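Local structure of acetoacetate decarboxylase (5UPB) at the interface of chains A and B. The protein is a lyase of the acetoacetate decarboxylase family, an acetoacetate decarboxylase-like enzyme whose natural substrate the structure alone does not show. Residues are numbered along the deposited sequence; one frame, centred on the assembly and turned at random. Chains: chain A/B, Acetoacetate decarboxylase.

The interface of chains A and B. Residues chain A 3-5, 15, 112; chain B 115, 185-187.
B:Trp115 leaves the helix 108-116 with CG anti to its carbonyl carbon (chi1 -83°), and A:His5 turns its own CG the same way (chi1 -54°); these turns bring the two side chains past one another in opposite directions, with the imidazole edge facing the indole. They meet nearly at right angles, planes 83° apart: the imidazole stands on edge and puts CD2 over the middle of one indole face, 3.7 Å from CD2 of B:Trp115. Against the opposite face comes A:Ile112, its CD1 lying 3.9 Å from the centroid of the six-membered ring in a CH-pi contact. At the far rim of the indole, A:Ile112 CG2, A:Thr4 CB and A:Leu15 CD1 close around CH2 and CZ2, while within chain B, CE3 of B:Trp115 sits at the edge of the B:Trp186 ring, in its plane. An alanine in place of B:Trp115 would probably leave A:His5 without its aromatic face and A:Ile112 and A:Leu15 with a gap where the indole packed.

Beside this apolar core, two waters carry polar links between the chains. Water 1 sits in the imidazole plane, 2.8 Å from NE2 of A:His5, and also joins the O of B:Trp115 and the N and O of B:His185, which is likely to hold the imidazole in its turn. Water 2 bridges the backbone N of A:His5 to ND1 of B:His185, the latter at 2.9 Å. Further along, A:Thr4 lays CG2 on CG of B:Pro187 at 3.6 Å, and its OG1 forms a hydrogen bond to the backbone O of the next residue, A:His5. The patch fastens the N-terminal segment of one chain onto its neighbour, and its two-fold twin repeats the grip, which probably steadies a dimer within the deposited tetramer.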
ATOM      1  N   ALA A   3     -21.503 -16.148  -7.475  1.00 54.62           N
ATOM      2  CA  ALA A   3     -20.970 -14.793  -7.463  1.00 46.69           C
ATOM      3  C   ALA A   3     -21.291 -14.125  -6.106  1.00 50.12           C
ATOM      4  O   ALA A   3     -22.215 -14.520  -5.394  1.00 43.13           O
ATOM      5  CB  ALA A   3     -21.526 -13.977  -8.653  1.00 49.13           C
ATOM      6  N   THR A   4     -20.500 -13.129  -5.755  1.00 39.31           N
ATOM      7  CA  THR A   4     -20.463 -12.509  -4.423  1.00 37.90           C
ATOM      8  C   THR A   4     -20.792 -11.028  -4.544  1.00 42.42           C
ATOM      9  O   THR A   4     -21.009 -10.508  -5.649  1.00 38.04           O
ATOM     10  CB  THR A   4     -19.079 -12.659  -3.794  1.00 44.22           C
ATOM     11  OG1 THR A   4     -18.151 -11.827  -4.518  1.00 44.42           O
ATOM     12  CG2 THR A   4     -18.598 -14.107  -3.841  1.00 44.84           C
ATOM     13  N   HIS A   5     -20.811 -10.338  -3.392  1.00 41.24           N
ATOM     14  CA  HIS A   5     -20.813  -8.879  -3.410  1.00 47.01           C
ATOM     15  C   HIS A   5     -19.696  -8.381  -4.322  1.00 40.90           C
ATOM     16  O   HIS A   5     -18.629  -9.003  -4.400  1.00 33.86           O
ATOM     17  CB  HIS A   5     -20.554  -8.268  -2.019  1.00 45.53           C
ATOM     18  CG  HIS A   5     -21.467  -8.738  -0.928  1.00 40.52           C
ATOM     19  ND1 HIS A   5     -22.831  -8.554  -0.964  1.00 39.33           N
ATOM     20  CD2 HIS A   5     -21.198  -9.340   0.259  1.00 40.67           C
ATOM     21  CE1 HIS A   5     -23.368  -9.039   0.143  1.00 46.48           C
ATOM     22  NE2 HIS A   5     -22.400  -9.521   0.906  1.00 38.63           N
ATOM     23  N   LEU A  15     -16.795  -9.668  -6.561  1.00 39.61           N
ATOM     24  CA  LEU A  15     -15.389  -9.993  -6.314  1.00 40.12           C
ATOM     25  C   LEU A  15     -15.007 -11.310  -6.950  1.00 47.52           C
ATOM     26  O   LEU A  15     -13.890 -11.467  -7.451  1.00 42.15           O
ATOM     27  CB  LEU A  15     -15.105 -10.095  -4.825  1.00 40.35           C
ATOM     28  CG  LEU A  15     -14.658  -8.917  -4.013  1.00 39.92           C
ATOM     29  CD1 LEU A  15     -14.402  -9.437  -2.581  1.00 43.96           C
ATOM     30  CD2 LEU A  15     -13.443  -8.234  -4.576  1.00 32.20           C
ATOM     31  N   ILE A 112     -11.310 -13.665  -0.487  1.00 25.17           N
ATOM     32  CA  ILE A 112     -12.682 -14.124  -0.417  1.00 29.22           C
ATOM     33  C   ILE A 112     -12.861 -15.459  -1.136  1.00 29.23           C
ATOM     34  O   ILE A 112     -13.530 -16.365  -0.623  1.00 30.67           O
ATOM     35  CB  ILE A 112     -13.609 -13.032  -0.972  1.00 31.06           C
ATOM     36  CG1 ILE A 112     -13.676 -11.836   0.041  1.00 33.95           C
ATOM     37  CG2 ILE A 112     -14.981 -13.615  -1.284  1.00 36.94           C
ATOM     38  CD1 ILE A 112     -14.395 -12.173   1.332  1.00 32.42           C
TER
ATOM     39  N   TRP B 115     -19.041  -7.908   6.075  1.00 32.45           N
ATOM     40  CA  TRP B 115     -19.705  -8.970   5.340  1.00 30.94           C
ATOM     41  C   TRP B 115     -20.572  -9.809   6.263  1.00 31.29           C
ATOM     42  O   TRP B 115     -21.658 -10.237   5.876  1.00 32.37           O
ATOM     43  CB  TRP B 115     -18.682  -9.901   4.651  1.00 30.25           C
ATOM     44  CG  TRP B 115     -18.165  -9.449   3.368  1.00 37.90           C
ATOM     45  CD1 TRP B 115     -17.596  -8.243   3.093  1.00 45.79           C
ATOM     46  CD2 TRP B 115     -18.103 -10.212   2.150  1.00 37.01           C
ATOM     47  NE1 TRP B 115     -17.189  -8.198   1.777  1.00 34.20           N
ATOM     48  CE2 TRP B 115     -17.501  -9.388   1.173  1.00 34.68           C
ATOM     49  CE3 TRP B 115     -18.518 -11.494   1.792  1.00 40.99           C
ATOM     50  CZ2 TRP B 115     -17.291  -9.812  -0.145  1.00 30.16           C
ATOM     51  CZ3 TRP B 115     -18.314 -11.918   0.479  1.00 36.50           C
ATOM     52  CH2 TRP B 115     -17.720 -11.069  -0.471  1.00 35.82           C
ATOM     53  N   HIS B 185     -24.557 -12.611   2.875  1.00 33.73           N
ATOM     54  CA  HIS B 185     -24.494 -13.470   1.701  1.00 36.52           C
ATOM     55  C   HIS B 185     -23.166 -14.207   1.694  1.00 30.23           C
ATOM     56  O   HIS B 185     -22.101 -13.584   1.770  1.00 31.61           O
ATOM     57  CB  HIS B 185     -24.675 -12.624   0.434  1.00 36.11           C
ATOM     58  CG  HIS B 185     -24.758 -13.422  -0.834  1.00 36.76           C
ATOM     59  ND1 HIS B 185     -23.737 -13.449  -1.760  1.00 38.94           N
ATOM     60  CD2 HIS B 185     -25.728 -14.239  -1.314  1.00 37.18           C
ATOM     61  CE1 HIS B 185     -24.094 -14.218  -2.774  1.00 41.42           C
ATOM     62  NE2 HIS B 185     -25.292 -14.721  -2.523  1.00 35.12           N
ATOM     63  N   TRP B 186     -23.240 -15.529   1.544  1.00 33.58           N
ATOM     64  CA  TRP B 186     -22.069 -16.401   1.571  1.00 32.61           C
ATOM     65  C   TRP B 186     -22.353 -17.505   0.569  1.00 28.70           C
ATOM     66  O   TRP B 186     -22.968 -18.525   0.906  1.00 29.79           O
ATOM     67  CB  TRP B 186     -21.821 -16.954   2.977  1.00 37.03           C
ATOM     68  CG  TRP B 186     -20.459 -17.522   3.147  1.00 34.13           C
ATOM     69  CD1 TRP B 186     -20.127 -18.807   3.481  1.00 40.42           C
ATOM     70  CD2 TRP B 186     -19.222 -16.818   2.965  1.00 30.27           C
ATOM     71  NE1 TRP B 186     -18.758 -18.940   3.535  1.00 39.52           N
ATOM     72  CE2 TRP B 186     -18.176 -17.731   3.232  1.00 34.99           C
ATOM     73  CE3 TRP B 186     -18.900 -15.495   2.621  1.00 34.09           C
ATOM     74  CZ2 TRP B 186     -16.814 -17.373   3.127  1.00 33.39           C
ATOM     75  CZ3 TRP B 186     -17.558 -15.128   2.543  1.00 46.05           C
ATOM     76  CH2 TRP B 186     -16.523 -16.077   2.778  1.00 39.47           C
ATOM     77  N   PRO B 187     -22.034 -17.278  -0.703  1.00 32.48           N
ATOM     78  CA  PRO B 187     -22.505 -18.186  -1.750  1.00 35.36           C
ATOM     79  C   PRO B 187     -21.708 -19.478  -1.800  1.00 33.41           C
ATOM     80  O   PRO B 187     -20.547 -19.552  -1.394  1.00 31.59           O
ATOM     81  CB  PRO B 187     -22.317 -17.377  -3.042  1.00 37.51           C
ATOM     82  CG  PRO B 187     -21.149 -16.460  -2.723  1.00 35.20           C
ATOM     83  CD  PRO B 187     -21.337 -16.090  -1.248  1.00 36.47           C
TER
HETATM   84  O   HOH W   1     -22.175 -11.139   3.175  1.00 35.24           O
HETATM   85  O   HOH W   2     -21.079 -12.454  -1.278  1.00 36.61           O